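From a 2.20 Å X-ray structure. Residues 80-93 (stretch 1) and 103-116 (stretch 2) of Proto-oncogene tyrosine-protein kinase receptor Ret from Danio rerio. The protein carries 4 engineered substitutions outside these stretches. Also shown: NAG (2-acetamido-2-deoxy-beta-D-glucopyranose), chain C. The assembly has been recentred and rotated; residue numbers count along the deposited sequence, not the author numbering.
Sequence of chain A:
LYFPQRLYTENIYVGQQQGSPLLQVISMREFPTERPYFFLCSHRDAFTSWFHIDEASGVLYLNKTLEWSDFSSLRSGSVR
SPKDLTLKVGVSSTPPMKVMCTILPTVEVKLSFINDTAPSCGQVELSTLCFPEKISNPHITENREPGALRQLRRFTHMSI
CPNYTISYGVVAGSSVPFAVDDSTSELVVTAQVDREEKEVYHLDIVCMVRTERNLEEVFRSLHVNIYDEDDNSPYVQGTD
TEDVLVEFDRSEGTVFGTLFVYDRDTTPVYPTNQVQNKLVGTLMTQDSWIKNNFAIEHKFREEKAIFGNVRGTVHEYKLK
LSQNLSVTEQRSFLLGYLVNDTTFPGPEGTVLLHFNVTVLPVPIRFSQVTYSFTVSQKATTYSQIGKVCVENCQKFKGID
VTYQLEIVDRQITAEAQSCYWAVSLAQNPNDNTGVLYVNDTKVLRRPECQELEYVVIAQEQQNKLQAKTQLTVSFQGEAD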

# COMPACT_ATOMS: atom_id res chain seq x y z
N ARG A 80 44.86 -34.81 -23.58
CA ARG A 80 44.92 -35.67 -22.40
C ARG A 80 43.92 -36.83 -22.49
O ARG A 80 42.83 -36.71 -23.06
CB ARG A 80 44.63 -34.87 -21.13
N SER A 81 44.30 -37.95 -21.88
CA SER A 81 43.36 -39.03 -21.65
C SER A 81 42.62 -38.79 -20.33
O SER A 81 43.24 -38.38 -19.35
CB SER A 81 44.10 -40.37 -21.60
OG SER A 81 43.21 -41.47 -21.45
N PRO A 82 41.30 -39.03 -20.23
CA PRO A 82 40.41 -39.62 -21.23
C PRO A 82 39.86 -38.58 -22.17
O PRO A 82 39.77 -37.43 -21.75
CB PRO A 82 39.29 -40.20 -20.38
CG PRO A 82 39.15 -39.16 -19.28
CD PRO A 82 40.58 -38.73 -18.98
N LYS A 83 39.49 -38.96 -23.40
CA LYS A 83 38.81 -38.07 -24.33
C LYS A 83 37.31 -38.38 -24.29
O LYS A 83 36.89 -39.51 -24.56
CB LYS A 83 39.34 -38.22 -25.75
CG LYS A 83 40.75 -37.69 -25.94
CD LYS A 83 41.26 -37.97 -27.34
CE LYS A 83 42.60 -37.29 -27.59
NZ LYS A 83 43.16 -37.67 -28.90
N ASP A 84 36.52 -37.37 -23.97
CA ASP A 84 35.09 -37.55 -23.89
C ASP A 84 34.48 -37.55 -25.28
O ASP A 84 34.84 -36.74 -26.13
CB ASP A 84 34.48 -36.44 -23.03
CG ASP A 84 34.77 -36.65 -21.56
OD1 ASP A 84 35.84 -37.22 -21.23
OD2 ASP A 84 33.91 -36.26 -20.74
N LEU A 85 33.56 -38.49 -25.51
CA LEU A 85 32.78 -38.57 -26.74
C LEU A 85 31.34 -38.33 -26.36
O LEU A 85 30.83 -38.96 -25.43
CB LEU A 85 32.91 -39.95 -27.40
CG LEU A 85 34.16 -40.28 -28.20
CD1 LEU A 85 35.39 -40.09 -27.34
CD2 LEU A 85 34.11 -41.71 -28.74
N THR A 86 30.68 -37.43 -27.08
CA THR A 86 29.27 -37.14 -26.84
C THR A 86 28.45 -37.61 -28.03
O THR A 86 28.61 -37.09 -29.14
CB THR A 86 29.06 -35.65 -26.57
OG1 THR A 86 29.82 -35.27 -25.43
CG2 THR A 86 27.61 -35.38 -26.29
N LEU A 87 27.61 -38.61 -27.80
CA LEU A 87 26.66 -39.14 -28.78
C LEU A 87 25.26 -38.62 -28.50
O LEU A 87 24.89 -38.37 -27.35
CB LEU A 87 26.62 -40.67 -28.75
CG LEU A 87 27.86 -41.41 -29.22
CD1 LEU A 87 27.75 -42.89 -28.86
CD2 LEU A 87 28.02 -41.21 -30.72
N LYS A 88 24.47 -38.51 -29.55
CA LYS A 88 23.07 -38.12 -29.45
C LYS A 88 22.22 -39.30 -29.89
O LYS A 88 22.41 -39.86 -30.98
CB LYS A 88 22.78 -36.88 -30.32
CG LYS A 88 23.13 -35.56 -29.63
CD LYS A 88 22.51 -35.51 -28.25
N VAL A 89 21.29 -39.69 -29.03
CA VAL A 89 20.38 -40.78 -29.30
C VAL A 89 18.97 -40.21 -29.35
O VAL A 89 18.55 -39.49 -28.43
CB VAL A 89 20.52 -41.90 -28.25
CG1 VAL A 89 19.43 -42.95 -28.40
CG2 VAL A 89 21.92 -42.53 -28.37
N GLY A 90 18.26 -40.48 -30.44
CA GLY A 90 16.88 -40.05 -30.59
C GLY A 90 15.91 -41.20 -30.47
O GLY A 90 16.27 -42.37 -30.66
N VAL A 91 14.66 -40.89 -30.14
CA VAL A 91 13.60 -41.89 -30.07
C VAL A 91 12.34 -41.29 -30.68
O VAL A 91 12.10 -40.09 -30.61
CB VAL A 91 13.38 -42.37 -28.62
CG1 VAL A 91 12.71 -41.27 -27.80
CG2 VAL A 91 12.55 -43.62 -28.59
N SER A 92 11.54 -42.14 -31.32
CA SER A 92 10.26 -41.72 -31.86
C SER A 92 9.30 -42.90 -31.82
O SER A 92 9.73 -44.05 -31.72
CB SER A 92 10.39 -41.19 -33.30
OG SER A 92 11.04 -42.13 -34.14
N SER A 93 8.01 -42.60 -31.90
CA SER A 93 6.95 -43.61 -31.90
C SER A 93 6.63 -44.14 -33.29
O SER A 93 5.93 -45.16 -33.40
CB SER A 93 5.68 -43.04 -31.25
OG SER A 93 5.40 -41.73 -31.72
N ILE A 103 14.97 -32.17 -34.74
CA ILE A 103 13.67 -31.64 -34.35
C ILE A 103 13.03 -32.39 -33.19
O ILE A 103 12.13 -31.83 -32.54
CB ILE A 103 12.73 -31.66 -35.57
CG1 ILE A 103 12.38 -33.09 -35.95
CG2 ILE A 103 13.40 -31.02 -36.75
N LEU A 104 13.43 -33.64 -32.88
CA LEU A 104 12.84 -34.37 -31.76
C LEU A 104 13.73 -34.31 -30.53
O LEU A 104 14.91 -33.95 -30.61
CB LEU A 104 12.59 -35.84 -32.14
CG LEU A 104 11.44 -36.17 -33.12
CD1 LEU A 104 11.23 -37.66 -33.28
CD2 LEU A 104 10.14 -35.51 -32.71
N PRO A 105 13.17 -34.63 -29.37
CA PRO A 105 13.99 -34.75 -28.16
C PRO A 105 15.06 -35.82 -28.32
O PRO A 105 14.78 -36.92 -28.79
CB PRO A 105 12.97 -35.15 -27.08
CG PRO A 105 11.65 -34.85 -27.65
CD PRO A 105 11.76 -34.96 -29.12
N THR A 106 16.27 -35.51 -27.85
CA THR A 106 17.36 -36.48 -27.86
C THR A 106 17.91 -36.67 -26.45
O THR A 106 17.68 -35.86 -25.54
CB THR A 106 18.49 -36.04 -28.78
OG1 THR A 106 19.01 -34.80 -28.30
CG2 THR A 106 17.99 -35.86 -30.22
N VAL A 107 18.66 -37.76 -26.29
CA VAL A 107 19.43 -38.07 -25.08
C VAL A 107 20.90 -37.89 -25.40
O VAL A 107 21.36 -38.20 -26.50
CB VAL A 107 19.16 -39.50 -24.59
CG1 VAL A 107 19.86 -39.74 -23.31
CG2 VAL A 107 17.70 -39.69 -24.37
N GLU A 108 21.66 -37.43 -24.42
CA GLU A 108 23.10 -37.32 -24.56
C GLU A 108 23.75 -38.57 -23.95
O GLU A 108 23.45 -38.93 -22.80
CB GLU A 108 23.61 -36.02 -23.93
CG GLU A 108 25.13 -35.84 -23.94
CD GLU A 108 25.62 -34.45 -23.49
OE1 GLU A 108 24.86 -33.44 -23.56
OE2 GLU A 108 26.80 -34.36 -23.09
N VAL A 109 24.60 -39.24 -24.72
CA VAL A 109 25.38 -40.36 -24.22
C VAL A 109 26.83 -39.91 -24.23
O VAL A 109 27.46 -39.77 -25.29
CB VAL A 109 25.18 -41.63 -25.06
CG1 VAL A 109 25.93 -42.78 -24.45
CG2 VAL A 109 23.68 -41.96 -25.19
N LYS A 110 27.38 -39.68 -23.05
CA LYS A 110 28.70 -39.10 -22.91
C LYS A 110 29.66 -40.23 -22.55
O LYS A 110 29.56 -40.83 -21.48
CB LYS A 110 28.70 -37.98 -21.87
CG LYS A 110 29.62 -36.82 -22.20
CD LYS A 110 29.34 -35.60 -21.32
CE LYS A 110 30.13 -34.39 -21.79
N LEU A 111 30.55 -40.55 -23.48
CA LEU A 111 31.48 -41.65 -23.30
C LEU A 111 32.87 -41.08 -23.06
O LEU A 111 33.24 -40.04 -23.62
CB LEU A 111 31.45 -42.58 -24.52
CG LEU A 111 30.10 -43.23 -24.86
CD1 LEU A 111 30.14 -43.92 -26.19
CD2 LEU A 111 29.68 -44.22 -23.80
N SER A 112 33.62 -41.72 -22.17
CA SER A 112 34.98 -41.33 -21.86
C SER A 112 35.89 -42.38 -22.45
O SER A 112 35.85 -43.55 -22.03
CB SER A 112 35.21 -41.18 -20.36
OG SER A 112 34.46 -40.10 -19.84
N PHE A 113 36.68 -41.97 -23.43
CA PHE A 113 37.56 -42.88 -24.15
C PHE A 113 38.90 -42.83 -23.44
O PHE A 113 39.61 -41.82 -23.50
CB PHE A 113 37.65 -42.46 -25.62
CG PHE A 113 38.35 -43.45 -26.50
CD1 PHE A 113 38.86 -44.63 -25.98
CD2 PHE A 113 38.51 -43.19 -27.86
CE1 PHE A 113 39.51 -45.54 -26.81
CE2 PHE A 113 39.16 -44.11 -28.69
CZ PHE A 113 39.67 -45.27 -28.16
N ILE A 114 39.23 -43.90 -22.74
CA ILE A 114 40.46 -44.00 -21.97
C ILE A 114 41.52 -44.64 -22.85
O ILE A 114 41.29 -45.70 -23.45
CB ILE A 114 40.24 -44.82 -20.69
CG1 ILE A 114 39.10 -44.23 -19.86
CG2 ILE A 114 41.54 -44.90 -19.87
CD1 ILE A 114 38.71 -45.11 -18.72
N ASN A 115 42.69 -44.01 -22.93
CA ASN A 115 43.79 -44.46 -23.79
C ASN A 115 44.54 -45.63 -23.13
O ASN A 115 45.74 -45.58 -22.89
CB ASN A 115 44.71 -43.28 -24.09
CG ASN A 115 45.85 -43.62 -25.04
OD1 ASN A 115 45.73 -44.44 -25.95
ND2 ASN A 115 46.98 -42.96 -24.83
N ASP A 116 43.81 -46.70 -22.85
CA ASP A 116 44.43 -47.90 -22.30
C ASP A 116 43.50 -49.08 -22.55
O ASP A 116 42.34 -48.89 -22.92
CB ASP A 116 44.75 -47.73 -20.80
CG ASP A 116 45.61 -48.86 -20.22
OD1 ASP A 116 46.15 -49.71 -20.97
OD2 ASP A 116 45.74 -48.90 -18.97
C1 NAG C . 48.13 -43.17 -25.65
C2 NAG C . 49.16 -42.07 -25.43
C3 NAG C . 50.38 -42.30 -26.32
C4 NAG C . 50.90 -43.73 -26.19
C5 NAG C . 49.77 -44.74 -26.33
C6 NAG C . 50.21 -46.15 -26.04
C7 NAG C . 48.08 -39.98 -24.73
C8 NAG C . 47.56 -38.65 -25.19
N2 NAG C . 48.59 -40.76 -25.69
O3 NAG C . 51.38 -41.37 -25.95
O4 NAG C . 51.84 -43.98 -27.23
O5 NAG C . 48.71 -44.43 -25.41
O6 NAG C . 50.35 -46.34 -24.64
O7 NAG C . 48.04 -40.33 -23.55

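What holds the two strands together? Their backbones run antiparallel, and every second residue from K83 to V89 exchanges a pair of hydrogen bonds with its partner on the other strand. K83 N donates to F113 O at 2.9 Å, and F113 N returns the bond to K83 O at 2.7 Å. L87 N to V109 O and V109 N to L87 O are both 2.8 Å and nearly straight; V89 N to V107 O is 2.9 Å, and V107 N to V89 O is 2.8 Å. The tightest rung is the second, between L85 and L111, where L85 N to L111 O and L111 N to L85 O both measure 2.5 Å. That closeness also brings L85 O within 3.2 Å of L111 O, two acceptors that cannot bond to each other.

What do the residues between these rungs contribute? Their CA atoms approach carbonyl oxygens that already accept an N-H, giving those acceptors a second, weaker partner. D84 CA lies 3.1 Å from L111 O, and K110 CA 3.3 Å from L85 O. The same pattern recurs farther along, with K88 CA 3.4 Å from V107 O and E108 CA 3.5 Å from L87 O.

How are the side-chain polar groups satisfied? At the start of the contact, S81 OG accepts a hydrogen bond from N115 N at 3.0 Å and 174°, so a side chain takes up a backbone donor just beyond the ladder. The side-chain amide of N115 is committed differently: its ND2 is bonded to NAG C1 at 1.4 Å, the covalent link of an N-linked glycan. S112 OG and D84 OD1, 3.5 Å apart, make at most a weak hydrogen bond. The ammonium of K83 looks away from the partner strand, and its NZ is hydrogen-bonded elsewhere in the structure.

Where do the apolar side chains meet? K83, L85, L87 and V89 share one face of the sheet with V107, V109, L111 and F113, and the alternation of the strands puts these side chains there together. L87 CD1 reaches L111 CD1 at 3.7 Å, a diagonal contact rather than one between paired residues, and V89 CG2 meets V109 CG2 at the same distance. L85 CD1 packs 3.7 Å from F113 CB and sits at the edge of the phenyl ring, near its plane. The other face is more polar, yet carbon contacts occur there too: T86 CG2 lies 3.4 Å from E108 CG.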